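Local coordinates for protein cellulosomal scaffoldin (PDB 2XBT) that probably binds cellulose, as a family 3b carbohydrate-binding module forming one part of a much longer cellulosomal scaffoldin, at residues M28-Q33 and I45-F50; N76-S79 and K84-K87; G96-A101 and S109-Q114; L145-V148 and A153-Y156. All coordinates share one frame; numbering follows the deposited sequence.

Contact 1. Residues M28-Q33 and I45-F50; sequences MNMKLQ and ITIRYF. With NO3 (nitrate ion), chain B.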
loop_
_atom_site.group_PDB
_atom_site.type_symbol
_atom_site.label_atom_id
_atom_site.label_comp_id
_atom_site.label_asym_id
_atom_site.label_seq_id
_atom_site.Cartn_x
_atom_site.Cartn_y
_atom_site.Cartn_z
ATOM N N MET A 28 4.837 -3.098 5.246
ATOM C CA MET A 28 3.571 -2.522 4.818
ATOM C C MET A 28 2.429 -3.423 5.240
ATOM O O MET A 28 2.207 -4.456 4.626
ATOM C CB MET A 28 3.519 -2.420 3.294
ATOM C CG MET A 28 4.326 -1.300 2.683
ATOM S SD MET A 28 4.615 -1.693 0.938
ATOM C CE MET A 28 5.709 -3.072 1.167
ATOM N N ASN A 29 1.697 -3.026 6.268
ATOM C CA ASN A 29 0.518 -3.770 6.667
ATOM C C ASN A 29 -0.675 -2.873 6.475
ATOM O O ASN A 29 -0.756 -1.790 7.061
ATOM C CB ASN A 29 0.607 -4.186 8.123
ATOM C CG ASN A 29 1.846 -4.982 8.423
ATOM O OD1 ASN A 29 2.168 -5.946 7.726
ATOM N ND2 ASN A 29 2.557 -4.583 9.469
ATOM N N MET A 30 -1.609 -3.320 5.650
ATOM C CA MET A 30 -2.693 -2.451 5.236
ATOM C C MET A 30 -4.039 -3.116 5.370
ATOM O O MET A 30 -4.174 -4.315 5.136
ATOM C CB MET A 30 -2.469 -2.005 3.810
ATOM C CG MET A 30 -1.288 -1.047 3.738
ATOM S SD MET A 30 -0.704 -0.743 2.090
ATOM C CE MET A 30 -0.218 -2.363 1.531
ATOM N N LYS A 31 -5.025 -2.326 5.757
ATOM C CA LYS A 31 -6.403 -2.769 5.735
ATOM C C LYS A 31 -7.156 -1.793 4.884
ATOM O O LYS A 31 -7.231 -0.608 5.208
ATOM C CB LYS A 31 -7.021 -2.712 7.129
ATOM C CG LYS A 31 -6.944 -3.975 7.924
ATOM C CD LYS A 31 -7.993 -3.930 9.038
ATOM C CE LYS A 31 -7.808 -5.044 10.054
ATOM N NZ LYS A 31 -8.862 -4.974 11.121
ATOM N N LEU A 32 -7.726 -2.282 3.799
ATOM C CA LEU A 32 -8.552 -1.450 2.958
ATOM C C LEU A 32 -9.997 -1.750 3.322
ATOM O O LEU A 32 -10.426 -2.901 3.238
ATOM C CB LEU A 32 -8.252 -1.731 1.486
ATOM C CG LEU A 32 -9.113 -1.029 0.424
ATOM C CD1 LEU A 32 -9.053 0.497 0.518
ATOM C CD2 LEU A 32 -8.703 -1.502 -0.970
ATOM N N GLN A 33 -10.733 -0.723 3.746
ATOM C CA GLN A 33 -12.116 -0.897 4.196
ATOM C C GLN A 33 -13.113 -0.255 3.241
ATOM O O GLN A 33 -12.831 0.760 2.608
ATOM C CB GLN A 33 -12.315 -0.279 5.581
ATOM C CG GLN A 33 -11.621 -1.000 6.702
ATOM C CD GLN A 33 -11.811 -0.306 8.046
ATOM O OE1 GLN A 33 -11.964 0.916 8.111
ATOM N NE2 GLN A 33 -11.797 -1.084 9.123
ATOM N N ILE A 45 -8.224 -2.653 -7.853
ATOM C CA ILE A 45 -7.523 -1.839 -6.869
ATOM C C ILE A 45 -6.010 -1.901 -7.094
ATOM O O ILE A 45 -5.447 -2.974 -7.299
ATOM C CB ILE A 45 -7.804 -2.346 -5.445
ATOM C CG1 ILE A 45 -9.255 -2.055 -5.017
ATOM C CG2 ILE A 45 -6.800 -1.755 -4.454
ATOM C CD1 ILE A 45 -9.509 -0.617 -4.608
ATOM N N THR A 46 -5.357 -0.746 -7.055
ATOM C CA THR A 46 -3.902 -0.696 -6.959
ATOM C C THR A 46 -3.512 0.192 -5.796
ATOM O O THR A 46 -4.248 1.127 -5.423
ATOM C CB THR A 46 -3.247 -0.177 -8.260
ATOM O OG1 THR A 46 -3.868 1.050 -8.652
ATOM C CG2 THR A 46 -3.448 -1.179 -9.356
ATOM N N ILE A 47 -2.365 -0.117 -5.194
ATOM C CA ILE A 47 -1.860 0.670 -4.085
ATOM C C ILE A 47 -0.443 1.075 -4.416
ATOM O O ILE A 47 0.319 0.261 -4.933
ATOM C CB ILE A 47 -1.881 -0.150 -2.807
ATOM C CG1 ILE A 47 -3.324 -0.520 -2.478
ATOM C CG2 ILE A 47 -1.266 0.651 -1.638
ATOM C CD1 ILE A 47 -3.451 -1.551 -1.365
ATOM N N ARG A 48 -0.087 2.330 -4.151
ATOM C CA ARG A 48 1.287 2.755 -4.417
ATOM C C ARG A 48 1.941 3.264 -3.157
ATOM O O ARG A 48 1.374 4.083 -2.430
ATOM C CB ARG A 48 1.342 3.842 -5.492
ATOM C CG ARG A 48 0.814 3.377 -6.841
ATOM C CD ARG A 48 0.854 4.500 -7.873
ATOM N NE ARG A 48 0.559 3.967 -9.194
ATOM C CZ ARG A 48 0.728 4.612 -10.343
ATOM N NH1 ARG A 48 1.215 5.845 -10.366
ATOM N NH2 ARG A 48 0.421 4.006 -11.481
ATOM N N TYR A 49 3.147 2.764 -2.916
ATOM C CA TYR A 49 3.977 3.169 -1.801
ATOM C C TYR A 49 5.190 3.796 -2.454
ATOM O O TYR A 49 5.894 3.137 -3.211
ATOM C CB TYR A 49 4.415 1.938 -1.011
ATOM C CG TYR A 49 5.187 2.237 0.257
ATOM C CD1 TYR A 49 4.551 2.245 1.497
ATOM C CD2 TYR A 49 6.558 2.487 0.220
ATOM C CE1 TYR A 49 5.258 2.502 2.668
ATOM C CE2 TYR A 49 7.276 2.748 1.386
ATOM C CZ TYR A 49 6.621 2.756 2.605
ATOM O OH TYR A 49 7.305 2.999 3.783
ATOM N N PHE A 50 5.407 5.073 -2.165
ATOM C CA PHE A 50 6.414 5.867 -2.867
ATOM C C PHE A 50 7.690 5.929 -2.054
ATOM O O PHE A 50 7.644 6.077 -0.831
ATOM C CB PHE A 50 5.899 7.272 -3.100
ATOM C CG PHE A 50 4.596 7.306 -3.862
ATOM C CD1 PHE A 50 4.602 7.296 -5.247
ATOM C CD2 PHE A 50 3.390 7.357 -3.189
ATOM C CE1 PHE A 50 3.409 7.329 -5.967
ATOM C CE2 PHE A 50 2.174 7.380 -3.900
ATOM C CZ PHE A 50 2.203 7.373 -5.292
HETATM N N NO3 B . 0.427 6.367 -13.909
HETATM O O1 NO3 B . -0.887 6.188 -14.357
HETATM O O2 NO3 B . 1.403 5.406 -14.211
HETATM O O3 NO3 B . 0.754 7.508 -13.164
#
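Two facing sheets of a beta sandwich meet where Met28, Met30 and Leu32 of strand 22-34 pack against Tyr49, Ile47 and Ile45 of strand 45-51. Met28 crosses the Tyr49 ring at a slant: its CG lies 3.7 Å from Tyr49 CD1, and its SD stands 4.4 Å from the ring centroid, 30° off the ring normal, a Met-aromatic contact. The bend of the Met28 chain at chi3 (-69°) turns the CE methyl away from the ring, so that CG and SD do the touching. Further along, Met30 SD and Ile47 CG2 meet end on at 4.0 Å, and Leu32 CD2 reaches Ile45 CD1 at 3.8 Å in the same manner. The segment axes approach to 10.8 Å with an angle of 144° between their directions, a separation that fits face-to-face sheets of the CBM3 beta sandwich joined by side chains, whereas Met30 and Leu32 bond through their backbones to Ile113 and Val111 in their own sheet. On the outer face of strand 45-51, the extended Arg48 chain carries its guanidinium to a nitrate ion, probably from the crystallisation liquor. NH1 and NH2 of Arg48 make weak hydrogen bonds to nitrate O3 (3.3 Å) and O2 (3.2 Å), O2 lying at the guanidinium edge. Arg48 NE forms a salt bridge with Glu90, and Tyr149 adds a cation-pi contact. A methionine in place of Arg48 would probably leave the Glu90 carboxylate without its charged mate and deprive the nitrate of both N-H donors.

Contact 2. Residues N76-S79 and K84-K87; sequences NNLS and KANK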
loop_
_atom_site.group_PDB
_atom_site.type_symbol
_atom_site.label_atom_id
_atom_site.label_comp_id
_atom_site.label_asym_id
_atom_site.label_seq_id
_atom_site.Cartn_x
_atom_site.Cartn_y
_atom_site.Cartn_z
ATOM N N ASN A 76 8.655 0.696 -9.913
ATOM C CA ASN A 76 8.446 1.592 -11.035
ATOM C C ASN A 76 9.100 2.941 -10.822
ATOM O O ASN A 76 9.171 3.423 -9.698
ATOM C CB ASN A 76 6.952 1.847 -11.204
ATOM C CG ASN A 76 6.156 0.570 -11.298
ATOM O OD1 ASN A 76 5.940 0.049 -12.387
ATOM N ND2 ASN A 76 5.744 0.038 -10.150
ATOM N N ASN A 77 9.546 3.558 -11.911
ATOM C CA ASN A 77 10.030 4.929 -11.838
ATOM C C ASN A 77 8.893 5.922 -11.653
ATOM O O ASN A 77 7.846 5.806 -12.283
ATOM C CB ASN A 77 10.821 5.277 -13.098
ATOM C CG ASN A 77 12.060 4.434 -13.241
ATOM O OD1 ASN A 77 12.269 3.781 -14.260
ATOM N ND2 ASN A 77 12.886 4.424 -12.206
ATOM N N LEU A 78 9.098 6.897 -10.777
ATOM C CA LEU A 78 8.108 7.940 -10.556
ATOM C C LEU A 78 8.449 9.149 -11.410
ATOM O O LEU A 78 9.607 9.549 -11.470
ATOM C CB LEU A 78 8.108 8.373 -9.092
ATOM C CG LEU A 78 7.018 9.384 -8.757
ATOM C CD1 LEU A 78 5.654 8.750 -8.912
ATOM C CD2 LEU A 78 7.200 9.943 -7.352
ATOM N N SER A 79 7.446 9.733 -12.057
ATOM C CA SER A 79 7.652 11.004 -12.756
ATOM C C SER A 79 6.418 11.897 -12.692
ATOM O O SER A 79 5.296 11.434 -12.909
ATOM C CB SER A 79 8.068 10.784 -14.200
ATOM O OG SER A 79 6.986 10.252 -14.930
ATOM N N LYS A 84 11.279 13.417 -2.026
ATOM C CA LYS A 84 11.289 12.194 -1.215
ATOM C C LYS A 84 10.901 10.906 -1.966
ATOM O O LYS A 84 10.625 9.879 -1.342
ATOM C CB LYS A 84 10.401 12.377 0.016
ATOM C CG LYS A 84 10.967 13.381 1.022
ATOM C CD LYS A 84 10.133 13.464 2.274
ATOM C CE LYS A 84 10.475 12.337 3.236
ATOM N NZ LYS A 84 9.611 12.370 4.460
ATOM N N ALA A 85 10.907 10.934 -3.297
ATOM C CA ALA A 85 10.550 9.730 -4.045
ATOM C C ALA A 85 10.952 9.802 -5.491
ATOM O O ALA A 85 10.588 10.744 -6.190
ATOM C CB ALA A 85 9.041 9.466 -3.952
ATOM N N ASN A 86 11.681 8.789 -5.941
ATOM C CA ASN A 86 11.952 8.634 -7.368
ATOM C C ASN A 86 11.407 7.310 -7.915
ATOM O O ASN A 86 11.586 6.982 -9.090
ATOM C CB ASN A 86 13.440 8.823 -7.684
ATOM C CG ASN A 86 14.334 7.785 -7.004
ATOM O OD1 ASN A 86 13.904 7.041 -6.127
ATOM N ND2 ASN A 86 15.596 7.747 -7.410
ATOM N N LYS A 87 10.737 6.557 -7.041
ATOM C CA LYS A 87 10.138 5.285 -7.404
ATOM C C LYS A 87 8.833 5.072 -6.652
ATOM O O LYS A 87 8.517 5.796 -5.708
ATOM C CB LYS A 87 11.064 4.117 -7.044
ATOM C CG LYS A 87 12.517 4.228 -7.533
ATOM C CD LYS A 87 12.737 3.566 -8.883
ATOM C CE LYS A 87 14.220 3.568 -9.243
ATOM N NZ LYS A 87 14.489 3.114 -10.641
#
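Ala85 begins the touching part of segment 84-87, its CB 3.9 Å from Leu78 CD2. Leu78 has CG anti to the backbone N (chi1 -175°), which brings CD2 to Ala85, and Phe50 of strand 45-51 packs on both residues. Asn86 follows with a backbone hydrogen bond: Leu78 N donates to Asn86 O at 3.0 Å, nearly straight at 176°, although the donor stands 57° out of the carbonyl plane. The side chain of Asn86 turns elsewhere, its OD1 accepting from the backbone N of Ser53. Lys87 then pairs with Asn77 as an antiparallel non-hydrogen-bonded pair in the hairpin of strands 71-82 and 85-93, and its CA makes a CA-H...O contact of 3.1 Å with Asn76 O. On the other flank, Asn86 and Lys87 both lie opposite Tyr51, a classic beta bulge of strand 85-93 against strand 45-51. From there the Lys87 chain, bent at its second torsion, runs alongside the Asn77 side chain, both pointing the same way, and its NZ forms a salt bridge with Asp56. A leucine at Lys87 would probably leave Asp56 without this cationic mate. The chemistry is thus divided: a short apolar patch and a backbone bond join the hairpin arms, while the charge of Lys87 ties this partly exposed end of the hairpin to the loop bearing Asp56.

Contact 3. Residues G96-A101 and S109-Q114; sequences GTLGAA and SEVTIQ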
loop_
_atom_site.group_PDB
_atom_site.type_symbol
_atom_site.label_atom_id
_atom_site.label_comp_id
_atom_site.label_asym_id
_atom_site.label_seq_id
_atom_site.Cartn_x
_atom_site.Cartn_y
_atom_site.Cartn_z
ATOM N N GLY A 96 -11.427 -11.320 -6.087
ATOM C CA GLY A 96 -12.264 -11.184 -4.915
ATOM C C GLY A 96 -12.971 -9.846 -4.862
ATOM O O GLY A 96 -12.759 -8.956 -5.692
ATOM N N THR A 97 -13.817 -9.705 -3.856
ATOM C CA THR A 97 -14.715 -8.576 -3.781
ATOM C C THR A 97 -14.715 -7.987 -2.387
ATOM O O THR A 97 -14.725 -8.712 -1.394
ATOM C CB THR A 97 -16.150 -9.041 -4.112
ATOM O OG1 THR A 97 -16.200 -9.503 -5.472
ATOM C CG2 THR A 97 -17.145 -7.914 -3.926
ATOM N N LEU A 98 -14.675 -6.666 -2.315
ATOM C CA LEU A 98 -14.998 -5.977 -1.086
ATOM C C LEU A 98 -16.504 -5.792 -1.053
ATOM O O LEU A 98 -17.054 -5.056 -1.873
ATOM C CB LEU A 98 -14.328 -4.610 -1.038
ATOM C CG LEU A 98 -12.961 -4.541 -0.394
ATOM C CD1 LEU A 98 -12.682 -3.086 -0.022
ATOM C CD2 LEU A 98 -12.886 -5.449 0.836
ATOM N N GLY A 99 -17.158 -6.482 -0.131
ATOM C CA GLY A 99 -18.603 -6.417 -0.012
ATOM C C GLY A 99 -19.069 -5.157 0.685
ATOM O O GLY A 99 -18.262 -4.359 1.171
ATOM N N ALA A 100 -20.386 -4.969 0.728
ATOM C CA ALA A 100 -20.964 -3.843 1.452
ATOM C C ALA A 100 -20.714 -3.963 2.948
ATOM O O ALA A 100 -20.768 -5.051 3.512
ATOM C CB ALA A 100 -22.447 -3.776 1.198
ATOM N N ALA A 101 -20.474 -2.824 3.588
ATOM C CA ALA A 101 -20.342 -2.775 5.037
ATOM C C ALA A 101 -21.579 -3.396 5.687
ATOM O O ALA A 101 -22.713 -3.072 5.325
ATOM C CB ALA A 101 -20.157 -1.323 5.497
ATOM N N SER A 109 -16.108 -6.777 4.197
ATOM C CA SER A 109 -16.068 -5.370 3.800
ATOM C C SER A 109 -14.666 -4.773 3.899
ATOM O O SER A 109 -14.458 -3.583 3.635
ATOM C CB SER A 109 -17.054 -4.547 4.622
ATOM O OG SER A 109 -16.741 -4.588 5.995
ATOM N N GLU A 110 -13.701 -5.601 4.282
ATOM C CA GLU A 110 -12.327 -5.143 4.320
ATOM C C GLU A 110 -11.363 -6.253 3.941
ATOM O O GLU A 110 -11.669 -7.444 4.060
ATOM C CB GLU A 110 -11.985 -4.588 5.694
ATOM C CG GLU A 110 -12.085 -5.618 6.785
ATOM C CD GLU A 110 -11.557 -5.112 8.109
ATOM O OE1 GLU A 110 -10.514 -5.633 8.559
ATOM O OE2 GLU A 110 -12.188 -4.202 8.697
ATOM N N VAL A 111 -10.191 -5.851 3.483
ATOM C CA VAL A 111 -9.164 -6.800 3.117
ATOM C C VAL A 111 -7.860 -6.380 3.787
ATOM O O VAL A 111 -7.530 -5.193 3.833
ATOM C CB VAL A 111 -8.991 -6.887 1.597
ATOM C CG1 VAL A 111 -8.642 -5.508 1.009
ATOM C CG2 VAL A 111 -7.927 -7.918 1.247
ATOM N N THR A 112 -7.162 -7.359 4.345
ATOM C CA THR A 112 -5.867 -7.122 4.970
ATOM C C THR A 112 -4.741 -7.532 4.027
ATOM O O THR A 112 -4.756 -8.626 3.468
ATOM C CB THR A 112 -5.757 -7.906 6.279
ATOM O OG1 THR A 112 -6.733 -7.403 7.203
ATOM C CG2 THR A 112 -4.364 -7.738 6.875
ATOM N N ILE A 113 -3.760 -6.650 3.846
ATOM C CA ILE A 113 -2.625 -6.932 2.985
ATOM C C ILE A 113 -1.353 -6.698 3.803
ATOM O O ILE A 113 -1.147 -5.602 4.339
ATOM C CB ILE A 113 -2.629 -5.988 1.774
ATOM C CG1 ILE A 113 -3.959 -6.117 1.017
ATOM C CG2 ILE A 113 -1.440 -6.247 0.853
ATOM C CD1 ILE A 113 -4.294 -4.919 0.147
ATOM N N GLN A 114 -0.519 -7.726 3.914
ATOM C CA GLN A 114 0.736 -7.617 4.648
ATOM C C GLN A 114 1.878 -7.980 3.724
ATOM O O GLN A 114 1.930 -9.079 3.197
ATOM C CB GLN A 114 0.738 -8.519 5.882
ATOM C CG GLN A 114 -0.412 -8.244 6.818
ATOM C CD GLN A 114 -0.400 -9.119 8.059
ATOM O OE1 GLN A 114 0.495 -9.942 8.251
ATOM N NE2 GLN A 114 -1.404 -8.941 8.913
#
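Leu98 lays its CD2 methyl against the backbone of the 109-114 segment, 3.5 Å from Glu110 CA and 3.6 Å from Ser109 C. The Leu98 side chain leaves its own backbone across the line to the other segment and then bends in, with CG lying beside the backbone N at a chi1 of -91°, well off the usual staggered value. CD2 also comes to 4.2 Å from Val111 CB, the one apolar side-chain pair here, since Val111 starts toward the 96-101 segment. Ser109 meets the following turn with carbon: its CB is 3.8 Å from Ala101 CA, while its CA makes a CA-H...O contact of 3.6 Å with Gly99 O, 142° at the hydrogen. That carbonyl also accepts a hydrogen bond from Asn34 ND2. Glu110 sets off away from the 96-101 segment, and its carboxylate is engaged by Lys31 and Gln33, through a salt bridge and a hydrogen bond respectively. The contact joins the exit of short strand 97-98, paired with strand 40-41, to the start of strand 110-119, which runs antiparallel between strands 22-34 and 59-66; Val111 packs on Leu32 of the former.

Contact 4. Residues L145-V148 and A153-Y156; sequences LVAV and ALVY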
loop_
_atom_site.group_PDB
_atom_site.type_symbol
_atom_site.label_atom_id
_atom_site.label_comp_id
_atom_site.label_asym_id
_atom_site.label_seq_id
_atom_site.Cartn_x
_atom_site.Cartn_y
_atom_site.Cartn_z
ATOM N N LEU A 145 0.064 9.118 3.057
ATOM C CA LEU A 145 1.141 9.207 2.072
ATOM C C LEU A 145 1.215 7.952 1.193
ATOM O O LEU A 145 2.099 7.831 0.337
ATOM C CB LEU A 145 2.489 9.457 2.773
ATOM C CG LEU A 145 2.543 10.668 3.718
ATOM C CD1 LEU A 145 3.826 10.633 4.539
ATOM C CD2 LEU A 145 2.451 11.960 2.930
ATOM N N VAL A 146 0.273 7.036 1.394
ATOM C CA VAL A 146 0.145 5.863 0.521
ATOM C C VAL A 146 -1.111 6.080 -0.295
ATOM O O VAL A 146 -2.143 6.481 0.260
ATOM C CB VAL A 146 -0.026 4.563 1.327
ATOM C CG1 VAL A 146 -0.366 3.395 0.402
ATOM C CG2 VAL A 146 1.254 4.263 2.126
ATOM N N ALA A 147 -1.042 5.841 -1.596
ATOM C CA ALA A 147 -2.196 6.130 -2.461
ATOM C C ALA A 147 -2.908 4.856 -2.892
ATOM O O ALA A 147 -2.266 3.844 -3.182
ATOM C CB ALA A 147 -1.769 6.909 -3.689
ATOM N N VAL A 148 -4.237 4.939 -2.972
ATOM C CA VAL A 148 -5.051 3.832 -3.457
ATOM C C VAL A 148 -5.863 4.288 -4.673
ATOM O O VAL A 148 -6.427 5.384 -4.669
ATOM C CB VAL A 148 -6.034 3.389 -2.397
ATOM C CG1 VAL A 148 -6.800 2.140 -2.884
ATOM C CG2 VAL A 148 -5.314 3.116 -1.071
ATOM N N ALA A 153 -8.229 5.525 -10.892
ATOM C CA ALA A 153 -8.631 6.795 -10.308
ATOM C C ALA A 153 -8.309 6.846 -8.818
ATOM O O ALA A 153 -8.651 5.937 -8.064
ATOM C CB ALA A 153 -10.109 7.037 -10.528
ATOM N N LEU A 154 -7.669 7.931 -8.394
ATOM C CA LEU A 154 -7.332 8.123 -6.983
ATOM C C LEU A 154 -8.540 8.132 -6.058
ATOM O O LEU A 154 -9.433 8.970 -6.185
ATOM C CB LEU A 154 -6.556 9.430 -6.816
ATOM C CG LEU A 154 -6.039 9.763 -5.419
ATOM C CD1 LEU A 154 -5.086 8.674 -4.926
ATOM C CD2 LEU A 154 -5.348 11.123 -5.430
ATOM N N VAL A 155 -8.559 7.218 -5.097
ATOM C CA VAL A 155 -9.644 7.158 -4.123
ATOM C C VAL A 155 -9.185 7.443 -2.694
ATOM O O VAL A 155 -10.008 7.718 -1.816
ATOM C CB VAL A 155 -10.391 5.785 -4.155
ATOM C CG1 VAL A 155 -11.146 5.594 -5.474
ATOM C CG2 VAL A 155 -9.404 4.641 -3.927
ATOM N N TYR A 156 -7.876 7.379 -2.442
ATOM C CA TYR A 156 -7.382 7.615 -1.081
ATOM C C TYR A 156 -5.917 8.022 -1.111
ATOM O O TYR A 156 -5.141 7.499 -1.911
ATOM C CB TYR A 156 -7.542 6.381 -0.185
ATOM C CG TYR A 156 -6.965 6.577 1.213
ATOM C CD1 TYR A 156 -7.784 6.930 2.268
ATOM C CD2 TYR A 156 -5.605 6.406 1.467
ATOM C CE1 TYR A 156 -7.282 7.121 3.544
ATOM C CE2 TYR A 156 -5.083 6.607 2.742
ATOM C CZ TYR A 156 -5.932 6.969 3.778
ATOM O OH TYR A 156 -5.455 7.162 5.060
#
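Val148 and Tyr156 form an antiparallel hydrogen-bonded pair whose side chains pass at a slant. From Val148 CB outward, CB itself lies 4.0 Å from Tyr156 CB, CG1 touches Val155 CG2 at 3.8 Å, and CG2 sits 4.2 Å from Tyr156 CD2, oblique to the ring. With CG1 anti to the backbone N (chi1 -175°), the two branches divide between Val155 and Tyr156. The backbone supplies the polar part: Val148 N donates to Tyr156 O at 2.9 Å, and Val148 O takes a nearly straight bond from Val155 N at 2.8 Å, 172° at the hydrogen, plus a weak one from Tyr156 N. Leu154 CD1 also lies near this carbonyl and reaches across the hairpin to Ala147 CB. Val146 O faces the edge of the Tyr156 ring, 3.7 Å from CD2; buried here, it has no hydrogen-bonding partner in the model. Leu12 of strand 10-15 packs against Val146, Val148 and Tyr156. Two residues, Val155 and Tyr156, opposite the single Val148 and both bonded to its carbonyl define a classic beta bulge, placed in the hairpin of strands 147-150 and 153-156 at one margin of its sheet.

Contacts 1 and 4 are buried, contact 3 is partly so, and contact 2 lies at the surface, its centre about 15 Å from that of the chain. Contact 1 bridges the two large sheets by side chains alone, whereas contacts 2 and 4 join neighbouring strands of one sheet by backbone bonds, at its two opposite margins. Strand 45-51 connects them: Phe50 reaches contact 2, and Arg48 N lies 2.8 Å from Ala147 O of contact 4. Contact 3 joins the other large sheet, through strand 110-119, to the small pair of strands 40-41 and 97-98, by a leucine methyl against backbone and a CA-H...O contact, without a hydrogen bond between its segments.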